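Local coordinates for MsStt7d protein (Micromonas, PDB 4IX3), which probably transfers phosphate from ATP to protein substrates, as the catalytic protein kinase domain of an Stt7-like state transition kinase, at residues B[112-117]-B[178-183]; B[147-152]-B[254-259]; B[172-177]-B[182-187]. All blocks are in the same frame, centred on the assembly; numbering follows the deposited sequence.

Contact 1. Residues B[112-117]-B[178-183]; sequences ANEGEN and EKDGGV
Glu-178 lays the end of its side chain beside Gly-115: its OE1 lies 4.0 Å from Gly-115 CA, while its CG passes 4.0 Å from Glu-114 O. With chi1 at 48°, CG is wedged between its own backbone N and carbonyl carbon, and the extended chain beyond it carries the carboxylate to the glycine's CA. No direct hydrogen bond crosses here; waters do the joining. One donates to Glu-178 OE1 (2.8 Å) and also to Asn-113 O. Lys-179 is tied twice: a second water accepts from its backbone N (2.8 Å) and donates to Glu-114 O (2.7 Å), and a third accepts from Lys-179 NZ (3.0 Å) and donates to Asn-113 O, which therefore receives two waters. Asp-180 OD2 stands 4.2 Å from Glu-114 OE1, a pairing of like charges with carboxylate planes 37° apart. A water donates to both oxygens, and Lys-185 NZ forms a salt bridge with each, which probably offsets their repulsion. From Asp-180 to Val-183 the chain makes a type I' turn with glycines at its two central positions. The contact thus sets the turn between strands 174-177 and 183-186 against the linker running from strand 106-112 to helix 119-125, where Ala-112 and Glu-114 are residues that bind ADP, although none is bound to this chain; Asn-117 OD1 also bonds Ala-176 N on the first hairpin strand.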
# COMPACT_ATOMS: atom_id res chain seq x y z
N ALA B 112 2.93 -20.36 9.05
CA ALA B 112 3.35 -21.44 8.19
C ALA B 112 3.09 -21.04 6.73
O ALA B 112 2.07 -20.38 6.43
CB ALA B 112 2.52 -22.67 8.46
N ASN B 113 3.97 -21.48 5.83
CA ASN B 113 3.73 -21.39 4.40
C ASN B 113 2.79 -22.55 4.04
O ASN B 113 3.22 -23.72 4.04
CB ASN B 113 5.05 -21.46 3.63
CG ASN B 113 4.85 -21.28 2.15
OD1 ASN B 113 3.75 -21.49 1.64
ND2 ASN B 113 5.89 -20.88 1.43
N GLU B 114 1.52 -22.25 3.79
CA GLU B 114 0.51 -23.28 3.55
C GLU B 114 0.58 -23.81 2.11
O GLU B 114 -0.11 -24.79 1.79
CB GLU B 114 -0.88 -22.71 3.83
CG GLU B 114 -1.03 -22.29 5.29
CD GLU B 114 -1.16 -23.45 6.26
OE1 GLU B 114 -1.47 -24.59 5.83
OE2 GLU B 114 -1.19 -23.15 7.46
N GLY B 115 1.37 -23.19 1.24
CA GLY B 115 1.49 -23.63 -0.12
C GLY B 115 2.00 -22.52 -1.02
O GLY B 115 1.75 -21.34 -0.80
N GLU B 116 2.68 -22.95 -2.08
CA GLU B 116 3.28 -22.05 -3.02
C GLU B 116 2.35 -21.32 -3.98
O GLU B 116 2.75 -20.28 -4.54
CB GLU B 116 4.42 -22.73 -3.77
CG GLU B 116 5.71 -22.67 -2.97
CD GLU B 116 6.03 -21.29 -2.43
OE1 GLU B 116 6.64 -21.21 -1.35
OE2 GLU B 116 5.69 -20.26 -3.04
N ASN B 117 1.09 -21.76 -3.98
CA ASN B 117 0.00 -21.56 -4.92
C ASN B 117 -0.97 -20.58 -4.31
O ASN B 117 -1.02 -20.49 -3.09
CB ASN B 117 -0.81 -22.89 -5.13
CG ASN B 117 -1.64 -23.35 -3.89
OD1 ASN B 117 -2.76 -22.84 -3.63
ND2 ASN B 117 -1.17 -24.39 -3.20
N GLU B 178 -1.76 -28.10 0.56
CA GLU B 178 -1.31 -29.46 0.21
C GLU B 178 -1.15 -30.35 1.44
O GLU B 178 -1.54 -31.54 1.41
CB GLU B 178 0.05 -29.31 -0.49
CG GLU B 178 0.97 -28.39 0.35
CD GLU B 178 2.22 -27.74 -0.28
OE1 GLU B 178 3.05 -27.26 0.54
OE2 GLU B 178 2.39 -27.61 -1.52
N LYS B 179 -0.63 -29.79 2.53
CA LYS B 179 -0.38 -30.61 3.75
C LYS B 179 -1.59 -30.80 4.67
O LYS B 179 -1.52 -31.51 5.69
CB LYS B 179 0.76 -29.99 4.55
CG LYS B 179 2.10 -30.04 3.83
CD LYS B 179 3.14 -29.52 4.79
CE LYS B 179 4.44 -29.17 4.07
NZ LYS B 179 5.06 -27.94 4.65
N ASP B 180 -2.73 -30.26 4.27
CA ASP B 180 -4.02 -30.58 4.87
C ASP B 180 -5.00 -31.02 3.81
O ASP B 180 -6.14 -30.54 3.76
CB ASP B 180 -4.51 -29.44 5.76
CG ASP B 180 -3.63 -29.31 6.99
OD1 ASP B 180 -3.71 -30.20 7.88
OD2 ASP B 180 -2.84 -28.34 7.11
N GLY B 181 -4.51 -31.90 2.95
CA GLY B 181 -5.43 -32.56 2.00
C GLY B 181 -5.92 -31.68 0.86
O GLY B 181 -6.86 -32.09 0.17
N GLY B 182 -5.34 -30.49 0.67
CA GLY B 182 -5.80 -29.58 -0.40
C GLY B 182 -6.87 -28.60 0.05
O GLY B 182 -7.29 -27.77 -0.76
N VAL B 183 -7.33 -28.66 1.28
CA VAL B 183 -8.43 -27.84 1.75
C VAL B 183 -8.02 -26.35 1.62
O VAL B 183 -6.84 -26.00 1.86
CB VAL B 183 -8.76 -28.15 3.25
CG1 VAL B 183 -7.67 -27.70 4.22
CG2 VAL B 183 -10.10 -27.62 3.64
O HOH W 1 3.69 -25.64 6.02
O HOH W 2 4.41 -25.26 2.04
O HOH W 3 0.10 -27.17 2.97
O HOH W 4 -0.78 -26.96 5.49

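Contact 2. Residues B[147-152]-B[254-259]; sequences KAMREL and GCVMLQ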
# COMPACT_ATOMS: atom_id res chain seq x y z
N LYS B 147 -16.58 -27.74 -4.04
CA LYS B 147 -15.64 -28.06 -2.97
C LYS B 147 -15.07 -26.80 -2.33
O LYS B 147 -15.01 -26.65 -1.10
CB LYS B 147 -14.53 -28.97 -3.47
CG LYS B 147 -13.57 -29.43 -2.37
CD LYS B 147 -12.49 -30.37 -2.93
CE LYS B 147 -11.73 -31.19 -1.89
NZ LYS B 147 -10.90 -30.29 -1.02
N ALA B 148 -14.62 -25.85 -3.17
CA ALA B 148 -14.00 -24.62 -2.66
C ALA B 148 -15.01 -23.81 -1.89
O ALA B 148 -14.68 -23.24 -0.84
CB ALA B 148 -13.46 -23.79 -3.81
N MET B 149 -16.23 -23.64 -2.41
CA MET B 149 -17.21 -22.82 -1.74
C MET B 149 -17.64 -23.44 -0.41
O MET B 149 -17.91 -22.70 0.54
CB MET B 149 -18.39 -22.46 -2.65
CG MET B 149 -18.05 -21.51 -3.79
SD MET B 149 -17.31 -19.93 -3.29
CE MET B 149 -18.68 -19.27 -2.35
N ARG B 150 -17.75 -24.76 -0.36
CA ARG B 150 -18.15 -25.36 0.92
C ARG B 150 -17.06 -25.04 1.95
O ARG B 150 -17.40 -24.70 3.10
CB ARG B 150 -18.30 -26.88 0.73
CG ARG B 150 -18.83 -27.60 1.96
CD ARG B 150 -18.89 -29.11 1.77
NE ARG B 150 -19.90 -29.51 0.78
CZ ARG B 150 -19.63 -29.97 -0.43
NH1 ARG B 150 -18.35 -30.09 -0.82
NH2 ARG B 150 -20.63 -30.38 -1.22
N GLU B 151 -15.79 -25.16 1.54
CA GLU B 151 -14.69 -24.87 2.49
C GLU B 151 -14.62 -23.39 2.86
O GLU B 151 -14.49 -23.02 4.04
CB GLU B 151 -13.38 -25.35 1.87
CG GLU B 151 -13.36 -26.86 1.77
CD GLU B 151 -12.26 -27.42 0.91
OE1 GLU B 151 -12.23 -28.68 0.74
OE2 GLU B 151 -11.43 -26.65 0.32
N LEU B 152 -14.73 -22.52 1.87
CA LEU B 152 -14.68 -21.08 2.14
C LEU B 152 -15.85 -20.60 3.00
O LEU B 152 -15.65 -19.86 3.98
CB LEU B 152 -14.74 -20.33 0.80
CG LEU B 152 -14.80 -18.79 0.94
CD1 LEU B 152 -13.60 -18.23 1.72
CD2 LEU B 152 -14.83 -18.19 -0.48
N GLY B 254 -19.39 -14.48 -2.98
CA GLY B 254 -20.11 -14.61 -4.27
C GLY B 254 -19.24 -14.29 -5.48
O GLY B 254 -19.26 -15.03 -6.46
N CYS B 255 -18.34 -13.31 -5.33
CA CYS B 255 -17.37 -13.06 -6.37
C CYS B 255 -16.43 -14.21 -6.59
O CYS B 255 -16.13 -14.56 -7.73
CB CYS B 255 -16.56 -11.78 -6.06
SG CYS B 255 -17.50 -10.23 -6.07
N VAL B 256 -15.93 -14.80 -5.49
CA VAL B 256 -15.06 -15.98 -5.64
C VAL B 256 -15.86 -17.07 -6.39
O VAL B 256 -15.29 -17.70 -7.27
CB VAL B 256 -14.66 -16.52 -4.24
CG1 VAL B 256 -13.95 -17.88 -4.33
CG2 VAL B 256 -13.75 -15.51 -3.53
N MET B 257 -17.10 -17.31 -5.99
CA MET B 257 -17.89 -18.33 -6.65
C MET B 257 -18.06 -18.09 -8.16
O MET B 257 -17.90 -19.04 -8.95
CB MET B 257 -19.26 -18.38 -6.02
CG MET B 257 -20.14 -19.46 -6.68
SD MET B 257 -21.49 -19.93 -5.63
CE MET B 257 -22.40 -21.01 -6.76
N LEU B 258 -18.34 -16.84 -8.55
CA LEU B 258 -18.44 -16.53 -9.98
C LEU B 258 -17.16 -16.92 -10.70
O LEU B 258 -17.20 -17.45 -11.81
CB LEU B 258 -18.70 -15.05 -10.19
CG LEU B 258 -20.12 -14.58 -9.80
CD1 LEU B 258 -20.22 -13.09 -9.60
CD2 LEU B 258 -21.16 -15.03 -10.85
N GLN B 259 -16.00 -16.55 -10.14
CA GLN B 259 -14.77 -16.85 -10.82
C GLN B 259 -14.45 -18.33 -10.88
O GLN B 259 -13.92 -18.81 -11.87
CB GLN B 259 -13.65 -16.05 -10.16
CG GLN B 259 -13.88 -14.55 -10.24
CD GLN B 259 -12.62 -13.73 -10.08
OE1 GLN B 259 -12.18 -13.02 -11.02
NE2 GLN B 259 -12.14 -13.71 -8.88
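Met-149 drives its side chain against the backbone side of Met-257, the residue whose CA is nearest to its own across two nearly antiparallel helices. The axes of the two short segments approach to 10.3 Å at 166°. From CB, which points toward the other helix, the chain goes on to CG, placed opposite the carbonyl carbon (chi1 -68°) and 4.0 Å from Met-257 CB. The chain then bends (chi2 -57°), and SD settles 3.7 Å from Met-257 CB and 3.8 Å from Met-257 CA; the same sulfur lies 4.1 Å from Val-256 CG1. A further bend brings the methyl CE to 3.8 Å from Met-257 CB, so the folded end lies on the root of the other methionine instead of meeting its tip. Met-257 crosses it at about a right angle and carries its own extended end away, onto Leu-304, Leu-314 and Cys-315 of helix 302-318. Nearly one turn on from Met-149, Leu-152 meets Val-256 tip to tip, Leu-152 CD2 lying 4.0 Å from Val-256 CG1. Cut back to an alanine here, Met-149 would lose CG, SD and CE, which would probably leave a gap beside Met-257 CB and strip Val-256 CG1 of its sulfur neighbour, with Leu-152 left as the main link. All four touching residues are buried, and only apolar contacts join them. Helices 141-161 and 246-261 match, by their order around the catalytic loop and activation segment, the alpha-E and alpha-F helices of the protein kinase fold, alpha-F being the central hydrophobic helix of the C-lobe, against which alpha-E packs.

Contact 3. Residues B[172-177]-B[182-187]; sequences ANLIAA and GVLKLI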
# COMPACT_ATOMS: atom_id res chain seq x y z
N ALA B 172 -6.96 -14.46 -4.53
CA ALA B 172 -5.55 -14.26 -4.23
C ALA B 172 -5.28 -14.51 -2.75
O ALA B 172 -4.11 -14.65 -2.37
CB ALA B 172 -5.12 -12.81 -4.56
N ASN B 173 -6.32 -14.48 -1.90
CA ASN B 173 -6.18 -14.70 -0.46
C ASN B 173 -6.65 -16.11 -0.03
O ASN B 173 -6.92 -16.32 1.15
CB ASN B 173 -6.87 -13.61 0.36
CG ASN B 173 -6.02 -12.36 0.48
OD1 ASN B 173 -4.81 -12.42 0.27
ND2 ASN B 173 -6.66 -11.26 0.81
N LEU B 174 -6.61 -17.04 -0.98
CA LEU B 174 -6.88 -18.45 -0.65
C LEU B 174 -5.71 -19.28 -1.13
O LEU B 174 -5.16 -19.04 -2.21
CB LEU B 174 -8.20 -18.89 -1.34
CG LEU B 174 -9.46 -18.26 -0.71
CD1 LEU B 174 -10.66 -18.33 -1.67
CD2 LEU B 174 -9.79 -18.96 0.62
N ILE B 175 -5.38 -20.33 -0.34
CA ILE B 175 -4.36 -21.29 -0.68
C ILE B 175 -5.00 -22.68 -0.56
O ILE B 175 -5.64 -22.96 0.47
CB ILE B 175 -3.12 -21.21 0.25
CG1 ILE B 175 -2.49 -19.83 0.20
CG2 ILE B 175 -2.13 -22.30 -0.09
CD1 ILE B 175 -1.36 -19.67 1.18
N ALA B 176 -4.73 -23.55 -1.54
CA ALA B 176 -5.14 -24.95 -1.40
C ALA B 176 -3.99 -25.64 -0.63
O ALA B 176 -2.90 -25.76 -1.16
CB ALA B 176 -5.34 -25.55 -2.79
N ALA B 177 -4.23 -25.96 0.64
CA ALA B 177 -3.16 -26.37 1.56
C ALA B 177 -2.80 -27.85 1.35
O ALA B 177 -3.49 -28.73 1.87
CB ALA B 177 -3.64 -26.12 2.98
N GLY B 182 -5.34 -30.49 0.67
CA GLY B 182 -5.80 -29.58 -0.40
C GLY B 182 -6.87 -28.60 0.05
O GLY B 182 -7.29 -27.77 -0.76
N VAL B 183 -7.33 -28.66 1.28
CA VAL B 183 -8.43 -27.84 1.75
C VAL B 183 -8.02 -26.35 1.62
O VAL B 183 -6.84 -26.00 1.86
CB VAL B 183 -8.76 -28.15 3.25
CG1 VAL B 183 -7.67 -27.70 4.22
CG2 VAL B 183 -10.10 -27.62 3.64
N LEU B 184 -8.97 -25.49 1.33
CA LEU B 184 -8.62 -24.07 1.20
C LEU B 184 -8.44 -23.43 2.55
O LEU B 184 -9.24 -23.65 3.47
CB LEU B 184 -9.74 -23.32 0.47
CG LEU B 184 -9.98 -23.68 -1.01
CD1 LEU B 184 -10.85 -22.62 -1.67
CD2 LEU B 184 -8.69 -23.96 -1.77
N LYS B 185 -7.40 -22.62 2.66
CA LYS B 185 -7.21 -21.74 3.82
C LYS B 185 -7.14 -20.27 3.36
O LYS B 185 -6.56 -19.98 2.31
CB LYS B 185 -5.94 -22.11 4.60
CG LYS B 185 -5.99 -23.52 5.25
CD LYS B 185 -4.73 -23.82 6.02
CE LYS B 185 -4.81 -25.19 6.67
NZ LYS B 185 -3.58 -25.45 7.48
N LEU B 186 -7.70 -19.40 4.17
CA LEU B 186 -7.57 -17.94 3.97
C LEU B 186 -6.19 -17.48 4.42
O LEU B 186 -5.66 -17.98 5.41
CB LEU B 186 -8.65 -17.21 4.75
CG LEU B 186 -10.04 -17.33 4.06
CD1 LEU B 186 -11.15 -17.14 5.07
CD2 LEU B 186 -10.22 -16.31 2.95
N ILE B 187 -5.67 -16.45 3.77
CA ILE B 187 -4.58 -15.69 4.34
C ILE B 187 -5.05 -14.25 4.50
O ILE B 187 -6.12 -13.85 4.00
CB ILE B 187 -3.32 -15.70 3.48
CG1 ILE B 187 -3.58 -15.15 2.08
CG2 ILE B 187 -2.76 -17.13 3.41
CD1 ILE B 187 -2.30 -14.66 1.38
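Ile-175 and Lys-185 form an antiparallel hydrogen-bonded pair, with Ile-175 N to Lys-185 O at 2.9 Å and Lys-185 N to Ile-175 O at 2.8 Å, both donors lying in the carbonyl plane. Toward the turn, Ala-177 N reaches Val-183 O from above the plane of that carbonyl, and Gly-182 N closes the end on Ala-177 O with a more bent bond (146° at the hydrogen). At the far end Ile-187 N bonds Asn-173 O at 2.9 Å. CA-H...O contacts run between these bonds, as from Leu-186 CA to Asn-173 O at 3.3 Å.

Apolar contacts follow the faces of the sheet. On one, Leu-174 and Leu-186 lie side by side and point the same way, CD2 to CD2 at 3.6 Å, while Leu-184 CD2 rests 3.8 Å from Ala-176 CB. On the face of Ile-175 and Lys-185, Ile-175 CD1 reaches CG2 of Ile-187, just past the strand end, at 3.7 Å, the two chains crossing at about a right angle, and the extended Lys-185 runs its methylenes past Ala-177 CB.

Ile-187 CG1 sits between its own backbone N and carbonyl carbon (chi1 58°), which brings CG1 to 3.5 Å from Asn-173 OD1, a packing contact. Asn-173 ND2 donates to Asp-168 O and, weakly, to Asp-188 OD2; both aspartates bind the magnesium ion, so the hairpin's open end borders the metal site.

The hairpin, beta-7 and beta-8 of the kinase fold, follows the catalytic loop and leads into Asp-188, the aspartate of a DLG version of the kinase DFG motif. Its leucine face packs on Leu-152, Ala-148 and Leu-159 of helix 141-161 and on Val-119 of helix 119-125, while Ile-175 and Ala-177 face the loop of Asn-117 and Glu-114.

How the contacts relate
All three contacts lie within one protein kinase domain. Contacts 1 and 3 have centres about 7 Å apart and share Gly-182 and Val-183, since the hairpin of contact 3 has its turn in contact 1. Contact 2 is centred about 11 Å from the centre of contact 3 and about 17 Å from that of contact 1. Helix 141-161 joins contacts 2 and 3: Glu-151 OE2 sits 2.9 Å from Leu-184 N, a probable hydrogen bond. Along the chain, 112-117 comes first, then 147-152, the hairpin and 254-259, so contact 3 is nested within contact 2, while the segments of contacts 1 and 2 alternate. They run from the nucleotide-site linker through the hairpin bordering the magnesium site to the helical core.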